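Local coordinates for uncharacterized protein SMc04130 (Sinorhizobium meliloti, PDB 3JU2) that is of unknown function but binds a zinc ion in a xylose isomerase-like TIM barrel, at residues A141-H146 against G174-V179; G64-G69 against C100-A105. All coordinates share one frame; numbering follows the deposited sequence.

Overall arrangement
After strands 8-11 and 35-37 the chain enters strand 61-69. Helix 76-96 then returns it to strand 101-104, and contact 2 closes this loop. Helix 115-136 leads on to strand 140-142. Helix 159-169 follows, and contact 1 closes the second loop at strand 173-178. The two contacts lie in series and neither nest nor cross. Their centres are about 9 Å apart. They share a seam where strands 101-104 and 140-142 are neighbours: A141 probably bonds through its backbone to L101 and L103, and V102 packs on E143. Together they tie strands three to six of the eight-stranded parallel barrel, and contact 1 supplies two of the four zinc ligands.

Contact 1 (A141-H146 against G174-V179); sequences AIEPLH and GVAIDV. With ZN (zinc ion), chain D.
E143 and D178 meet at a zinc ion. OE2 of E143 binds the metal at 2.1 Å and OD2 of D178 binds it at 2.0 Å. The two carboxylates are nearly coplanar, with planes 21° apart. E143 OE2 and D178 OD2 are 3.2 Å apart. Two carboxylate oxygens this close would probably repel without the cation between them. The E143 side chain reaches the zinc because CG is anti to the backbone N (chi1 174°) and the chain stays extended to CD. H205 and E249 complete the site. The zinc sits at the C-terminal ends of the strands, as expected for a TIM-barrel site. D178 OD2 also accepts a hydrogen bond from R220, which probably offsets part of the negative charge. D178 is the N-cap of the helix that follows, its OD1 accepting from the backbone N of Y180. With zinc and R220 on OD2 and Y180 on OD1, both oxygens are held, which should limit carboxylate rotation.

Backbone bonds pair the strands in parallel. I142 N donates to G174 O at 2.8 Å. A176 N donates to I142 O at 3.0 Å. Past I142 direct pairing gives way to a water. It donates to P144 O and A176 O and accepts from D178 N at 2.8 Å. The water thus bridges the two backbones where they part.

Apolar contact is small. A176 CB lies 4.0 Å from A141 CB and equally far from E143 CB. The ring of P144 places CD against A176 O.

The contact joins adjacent strands of the barrel through the beta-alpha-beta crossover of helix 159-169. I142 and V175 pack outward on that helix. A141 points to the other face and packs on L202. A176, whose CB points toward 141-146, also touches A203 of strand 201-206.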
ATOM      1  N   ALA A 141       3.149 -14.077  15.863  1.00 33.15           N
ATOM      2  CA  ALA A 141       2.358 -13.761  14.682  1.00 30.93           C
ATOM      3  C   ALA A 141       2.890 -12.503  14.005  1.00 38.47           C
ATOM      4  O   ALA A 141       2.747 -11.389  14.531  1.00 36.34           O
ATOM      5  CB  ALA A 141       0.856 -13.623  15.024  1.00 38.36           C
ATOM      6  N   ILE A 142       3.546 -12.693  12.865  1.00 33.16           N
ATOM      7  CA  ILE A 142       3.956 -11.566  12.030  1.00 36.61           C
ATOM      8  C   ILE A 142       2.696 -10.972  11.426  1.00 30.50           C
ATOM      9  O   ILE A 142       1.943 -11.656  10.733  1.00 33.18           O
ATOM     10  CB  ILE A 142       4.912 -12.005  10.892  1.00 33.28           C
ATOM     11  CG1 ILE A 142       6.194 -12.620  11.485  1.00 32.18           C
ATOM     12  CG2 ILE A 142       5.226 -10.824   9.942  1.00 32.27           C
ATOM     13  CD1 ILE A 142       7.081 -13.248  10.434  1.00 40.50           C
ATOM     14  N   GLU A 143       2.458  -9.692  11.681  1.00 30.73           N
ATOM     15  CA  GLU A 143       1.307  -9.053  11.068  1.00 33.25           C
ATOM     16  C   GLU A 143       1.812  -8.198   9.915  1.00 34.33           C
ATOM     17  O   GLU A 143       2.410  -7.135  10.164  1.00 32.54           O
ATOM     18  CB  GLU A 143       0.532  -8.212  12.090  1.00 32.44           C
ATOM     19  CG  GLU A 143      -0.584  -7.409  11.454  1.00 35.09           C
ATOM     20  CD  GLU A 143      -1.436  -6.664  12.475  1.00 48.81           C
ATOM     21  OE1 GLU A 143      -0.945  -6.312  13.568  1.00 51.51           O
ATOM     22  OE2 GLU A 143      -2.599  -6.404  12.155  1.00 47.24           O
ATOM     23  N   PRO A 144       1.611  -8.665   8.659  1.00 34.62           N
ATOM     24  CA  PRO A 144       1.993  -7.782   7.580  1.00 32.51           C
ATOM     25  C   PRO A 144       1.140  -6.507   7.631  1.00 34.39           C
ATOM     26  O   PRO A 144      -0.072  -6.583   7.869  1.00 28.99           O
ATOM     27  CB  PRO A 144       1.669  -8.588   6.324  1.00 31.11           C
ATOM     28  CG  PRO A 144       0.704  -9.631   6.737  1.00 30.36           C
ATOM     29  CD  PRO A 144       1.035  -9.937   8.155  1.00 26.95           C
ATOM     30  N   LEU A 145       1.794  -5.360   7.485  1.00 29.28           N
ATOM     31  CA  LEU A 145       1.100  -4.067   7.517  1.00 28.72           C
ATOM     32  C   LEU A 145       0.917  -3.504   6.136  1.00 26.32           C
ATOM     33  O   LEU A 145       1.721  -3.740   5.221  1.00 25.35           O
ATOM     34  CB  LEU A 145       1.828  -3.057   8.411  1.00 29.71           C
ATOM     35  CG  LEU A 145       1.163  -2.787   9.768  1.00 33.57           C
ATOM     36  CD1 LEU A 145       1.131  -4.000  10.684  1.00 37.47           C
ATOM     37  CD2 LEU A 145       1.861  -1.601  10.485  1.00 29.02           C
ATOM     38  N   HIS A 146      -0.163  -2.753   5.967  1.00 24.92           N
ATOM     39  CA  HIS A 146      -0.401  -2.051   4.724  1.00 24.91           C
ATOM     40  C   HIS A 146       0.886  -1.367   4.199  1.00 26.23           C
ATOM     41  O   HIS A 146       1.636  -0.756   4.979  1.00 25.51           O
ATOM     42  CB  HIS A 146      -1.482  -0.980   4.914  1.00 24.47           C
ATOM     43  CG  HIS A 146      -2.099  -0.551   3.629  1.00 24.17           C
ATOM     44  ND1 HIS A 146      -1.438   0.240   2.714  1.00 25.78           N
ATOM     45  CD2 HIS A 146      -3.305  -0.842   3.079  1.00 22.43           C
ATOM     46  CE1 HIS A 146      -2.218   0.432   1.662  1.00 25.55           C
ATOM     47  NE2 HIS A 146      -3.363  -0.196   1.870  1.00 25.55           N
ATOM     48  N   GLY A 174       4.072 -17.635  12.822  1.00 32.39           N
ATOM     49  CA  GLY A 174       3.014 -17.634  11.841  1.00 34.14           C
ATOM     50  C   GLY A 174       2.620 -16.197  11.519  1.00 30.93           C
ATOM     51  O   GLY A 174       3.401 -15.260  11.747  1.00 35.72           O
ATOM     52  N   VAL A 175       1.425 -16.054  10.968  1.00 32.59           N
ATOM     53  CA  VAL A 175       0.891 -14.769  10.494  1.00 33.08           C
ATOM     54  C   VAL A 175      -0.436 -14.374  11.185  1.00 37.27           C
ATOM     55  O   VAL A 175      -1.287 -15.234  11.471  1.00 30.86           O
ATOM     56  CB  VAL A 175       0.768 -14.710   8.938  1.00 32.83           C
ATOM     57  CG1 VAL A 175       2.168 -14.871   8.261  1.00 31.71           C
ATOM     58  CG2 VAL A 175      -0.227 -15.749   8.414  1.00 34.94           C
ATOM     59  N   ALA A 176      -0.567 -13.071  11.477  1.00 28.90           N
ATOM     60  CA  ALA A 176      -1.846 -12.451  11.811  1.00 27.79           C
ATOM     61  C   ALA A 176      -2.334 -11.787  10.528  1.00 30.14           C
ATOM     62  O   ALA A 176      -1.659 -10.903   9.998  1.00 32.11           O
ATOM     63  CB  ALA A 176      -1.677 -11.402  12.926  1.00 31.79           C
ATOM     64  N   ILE A 177      -3.456 -12.259   9.996  1.00 26.38           N
ATOM     65  CA  ILE A 177      -4.009 -11.713   8.783  1.00 27.41           C
ATOM     66  C   ILE A 177      -5.046 -10.644   9.139  1.00 34.04           C
ATOM     67  O   ILE A 177      -6.147 -10.969   9.582  1.00 30.72           O
ATOM     68  CB  ILE A 177      -4.655 -12.805   7.879  1.00 25.34           C
ATOM     69  CG1 ILE A 177      -3.631 -13.904   7.549  1.00 34.94           C
ATOM     70  CG2 ILE A 177      -5.271 -12.180   6.612  1.00 28.99           C
ATOM     71  CD1 ILE A 177      -4.231 -15.090   6.812  1.00 35.13           C
ATOM     72  N   ASP A 178      -4.672  -9.379   8.945  1.00 31.02           N
ATOM     73  CA  ASP A 178      -5.594  -8.235   9.146  1.00 27.77           C
ATOM     74  C   ASP A 178      -6.094  -7.754   7.800  1.00 28.58           C
ATOM     75  O   ASP A 178      -5.307  -7.316   6.935  1.00 27.81           O
ATOM     76  CB  ASP A 178      -4.870  -7.109   9.904  1.00 29.39           C
ATOM     77  CG  ASP A 178      -5.810  -5.923  10.333  1.00 31.39           C
ATOM     78  OD1 ASP A 178      -6.850  -5.630   9.716  1.00 31.81           O
ATOM     79  OD2 ASP A 178      -5.485  -5.287  11.356  1.00 33.73           O
ATOM     80  N   VAL A 179      -7.409  -7.801   7.603  1.00 26.88           N
ATOM     81  CA  VAL A 179      -8.007  -7.397   6.329  1.00 29.29           C
ATOM     82  C   VAL A 179      -7.616  -5.971   5.880  1.00 28.67           C
ATOM     83  O   VAL A 179      -7.508  -5.713   4.685  1.00 24.53           O
ATOM     84  CB  VAL A 179      -9.558  -7.582   6.314  1.00 28.85           C
ATOM     85  CG1 VAL A 179      -9.934  -9.055   6.602  1.00 30.64           C
ATOM     86  CG2 VAL A 179     -10.284  -6.598   7.303  1.00 28.25           C
TER
HETATM   87 ZN    ZN D 285      -4.482  -6.006  12.908  0.50 37.33          ZN
HETATM   88  O   HOH W   1      -2.058  -8.538   8.261  1.00 29.04           O

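Contact 2 (G64-G69 against C100-A105); sequences GLCRGG and CLVLVA
L65 and L101 point to the same face of the sheet and meet at their branches. CD2 of L65 lies 4.0 Å from CD1 of L101, and the side chains cross at a slant. In L101, CG stands opposite the backbone N (chi1 175°), which brings CD1 close to L65 O and G68 N. On this face L103 also lays CD2 against G68 and G69. R67 approaches V104 on a slant, with CG 4.2 Å from V104 CG2. Its CB sits 3.4 Å from V102 O. The chain then bends at chi2, and NH2 hydrogen-bonds a glycerol, probably from the crystallisation liquor.

Four backbone bonds hold the parallel strands. The register slips by one residue between L65 and G68, a beta bulge with a cis peptide before R67. After it, G68 N donates to V102 O at 2.8 Å and V104 N to G68 O at 2.9 Å. G69 CA comes close to V104 O, and its backbone angles call for glycine.

Helix 76-96 makes the crossover and packs on L65 and L101. Backbone hydrogen bonds link C66 to P38 and R40, next to strand 35-37, and L101 and L103 to A141 of strand 140-142.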
ATOM      1  N   GLY A  64      -4.713 -12.533  20.811  1.00 35.44           N
ATOM      2  CA  GLY A  64      -3.431 -11.924  20.596  1.00 38.00           C
ATOM      3  C   GLY A  64      -3.063 -10.998  21.728  1.00 33.45           C
ATOM      4  O   GLY A  64      -3.919 -10.529  22.422  1.00 39.15           O
ATOM      5  N   LEU A  65      -1.778 -10.753  21.900  1.00 33.37           N
ATOM      6  CA  LEU A  65      -1.272  -9.592  22.583  1.00 34.53           C
ATOM      7  C   LEU A  65      -0.617  -8.613  21.621  1.00 42.81           C
ATOM      8  O   LEU A  65       0.219  -8.992  20.862  1.00 34.91           O
ATOM      9  CB  LEU A  65      -0.269 -10.004  23.647  1.00 36.89           C
ATOM     10  CG  LEU A  65       0.285  -8.899  24.538  1.00 36.46           C
ATOM     11  CD1 LEU A  65      -0.755  -8.287  25.376  1.00 41.19           C
ATOM     12  CD2 LEU A  65       1.394  -9.350  25.369  1.00 38.50           C
ATOM     13  N   CYS A  66      -1.063  -7.363  21.660  1.00 38.36           N
ATOM     14  CA  CYS A  66      -0.442  -6.305  20.880  1.00 38.84           C
ATOM     15  C   CYS A  66       0.516  -5.517  21.759  1.00 43.05           C
ATOM     16  O   CYS A  66       0.262  -5.313  22.946  1.00 40.85           O
ATOM     17  CB  CYS A  66      -1.507  -5.375  20.296  1.00 37.15           C
ATOM     18  SG  CYS A  66      -2.652  -6.176  19.151  1.00 44.43           S
ATOM     19  N   ARG A  67       1.619  -5.074  21.169  1.00 45.55           N
ATOM     20  CA  ARG A  67       2.343  -5.861  20.202  1.00 41.83           C
ATOM     21  C   ARG A  67       3.828  -5.939  20.522  1.00 41.31           C
ATOM     22  O   ARG A  67       4.351  -5.154  21.261  1.00 38.23           O
ATOM     23  CB  ARG A  67       2.174  -5.270  18.815  1.00 42.69           C
ATOM     24  CG  ARG A  67       2.734  -3.883  18.690  1.00 40.96           C
ATOM     25  CD  ARG A  67       1.713  -2.843  18.396  1.00 48.05           C
ATOM     26  NE  ARG A  67       2.259  -1.512  18.595  1.00 46.84           N
ATOM     27  CZ  ARG A  67       2.184  -0.525  17.719  1.00 44.57           C
ATOM     28  NH1 ARG A  67       2.715   0.644  18.002  1.00 43.19           N
ATOM     29  NH2 ARG A  67       1.571  -0.696  16.558  1.00 40.31           N
ATOM     30  N   GLY A  68       4.486  -6.909  19.929  1.00 36.51           N
ATOM     31  CA  GLY A  68       5.917  -6.890  19.810  1.00 37.70           C
ATOM     32  C   GLY A  68       6.389  -6.398  18.468  1.00 37.94           C
ATOM     33  O   GLY A  68       5.621  -5.908  17.687  1.00 38.15           O
ATOM     34  N   GLY A  69       7.675  -6.524  18.220  1.00 39.59           N
ATOM     35  CA  GLY A  69       8.270  -6.100  16.976  1.00 31.78           C
ATOM     36  C   GLY A  69       9.203  -4.924  17.144  1.00 35.06           C
ATOM     37  O   GLY A  69       9.934  -4.834  18.074  1.00 38.49           O
ATOM     38  N   CYS A 100      -1.253 -15.813  20.544  1.00 44.45           N
ATOM     39  CA  CYS A 100      -0.040 -15.383  19.841  1.00 36.58           C
ATOM     40  C   CYS A 100       0.391 -14.007  20.346  1.00 37.35           C
ATOM     41  O   CYS A 100      -0.417 -13.268  20.919  1.00 39.91           O
ATOM     42  CB  CYS A 100      -0.260 -15.320  18.314  1.00 34.38           C
ATOM     43  SG  CYS A 100      -1.497 -14.101  17.802  1.00 41.16           S
ATOM     44  N   LEU A 101       1.672 -13.702  20.173  1.00 35.21           N
ATOM     45  CA  LEU A 101       2.166 -12.333  20.279  1.00 36.79           C
ATOM     46  C   LEU A 101       2.235 -11.746  18.875  1.00 37.51           C
ATOM     47  O   LEU A 101       2.983 -12.251  18.018  1.00 35.81           O
ATOM     48  CB  LEU A 101       3.549 -12.274  20.936  1.00 41.20           C
ATOM     49  CG  LEU A 101       4.211 -10.892  20.998  1.00 40.91           C
ATOM     50  CD1 LEU A 101       3.483  -9.951  21.991  1.00 37.77           C
ATOM     51  CD2 LEU A 101       5.670 -11.041  21.357  1.00 41.34           C
ATOM     52  N   VAL A 102       1.459 -10.682  18.642  1.00 33.93           N
ATOM     53  CA  VAL A 102       1.451  -9.991  17.351  1.00 34.55           C
ATOM     54  C   VAL A 102       2.750  -9.190  17.173  1.00 33.46           C
ATOM     55  O   VAL A 102       3.153  -8.460  18.069  1.00 39.45           O
ATOM     56  CB  VAL A 102       0.190  -9.057  17.207  1.00 37.86           C
ATOM     57  CG1 VAL A 102       0.242  -8.202  15.917  1.00 33.90           C
ATOM     58  CG2 VAL A 102      -1.093  -9.874  17.247  1.00 33.45           C
ATOM     59  N   LEU A 103       3.400  -9.327  16.023  1.00 36.47           N
ATOM     60  CA  LEU A 103       4.625  -8.575  15.730  1.00 38.92           C
ATOM     61  C   LEU A 103       4.406  -7.545  14.623  1.00 33.69           C
ATOM     62  O   LEU A 103       3.985  -7.889  13.510  1.00 36.15           O
ATOM     63  CB  LEU A 103       5.765  -9.509  15.322  1.00 34.86           C
ATOM     64  CG  LEU A 103       6.214 -10.611  16.287  1.00 35.60           C
ATOM     65  CD1 LEU A 103       7.371 -11.364  15.659  1.00 38.47           C
ATOM     66  CD2 LEU A 103       6.606 -10.079  17.657  1.00 35.81           C
ATOM     67  N   VAL A 104       4.684  -6.287  14.956  1.00 32.14           N
ATOM     68  CA  VAL A 104       4.651  -5.182  13.987  1.00 33.98           C
ATOM     69  C   VAL A 104       6.105  -4.768  13.786  1.00 32.70           C
ATOM     70  O   VAL A 104       6.781  -4.332  14.722  1.00 36.19           O
ATOM     71  CB  VAL A 104       3.772  -4.018  14.473  1.00 34.76           C
ATOM     72  CG1 VAL A 104       3.929  -2.804  13.557  1.00 28.93           C
ATOM     73  CG2 VAL A 104       2.305  -4.463  14.556  1.00 29.34           C
ATOM     74  N   ALA A 105       6.566  -4.942  12.555  1.00 31.28           N
ATOM     75  CA  ALA A 105       7.986  -5.080  12.254  1.00 36.21           C
ATOM     76  C   ALA A 105       8.880  -3.895  12.660  1.00 38.28           C
ATOM     77  O   ALA A 105      10.012  -4.108  13.080  1.00 34.00           O
ATOM     78  CB  ALA A 105       8.175  -5.420  10.789  1.00 32.10           C
TER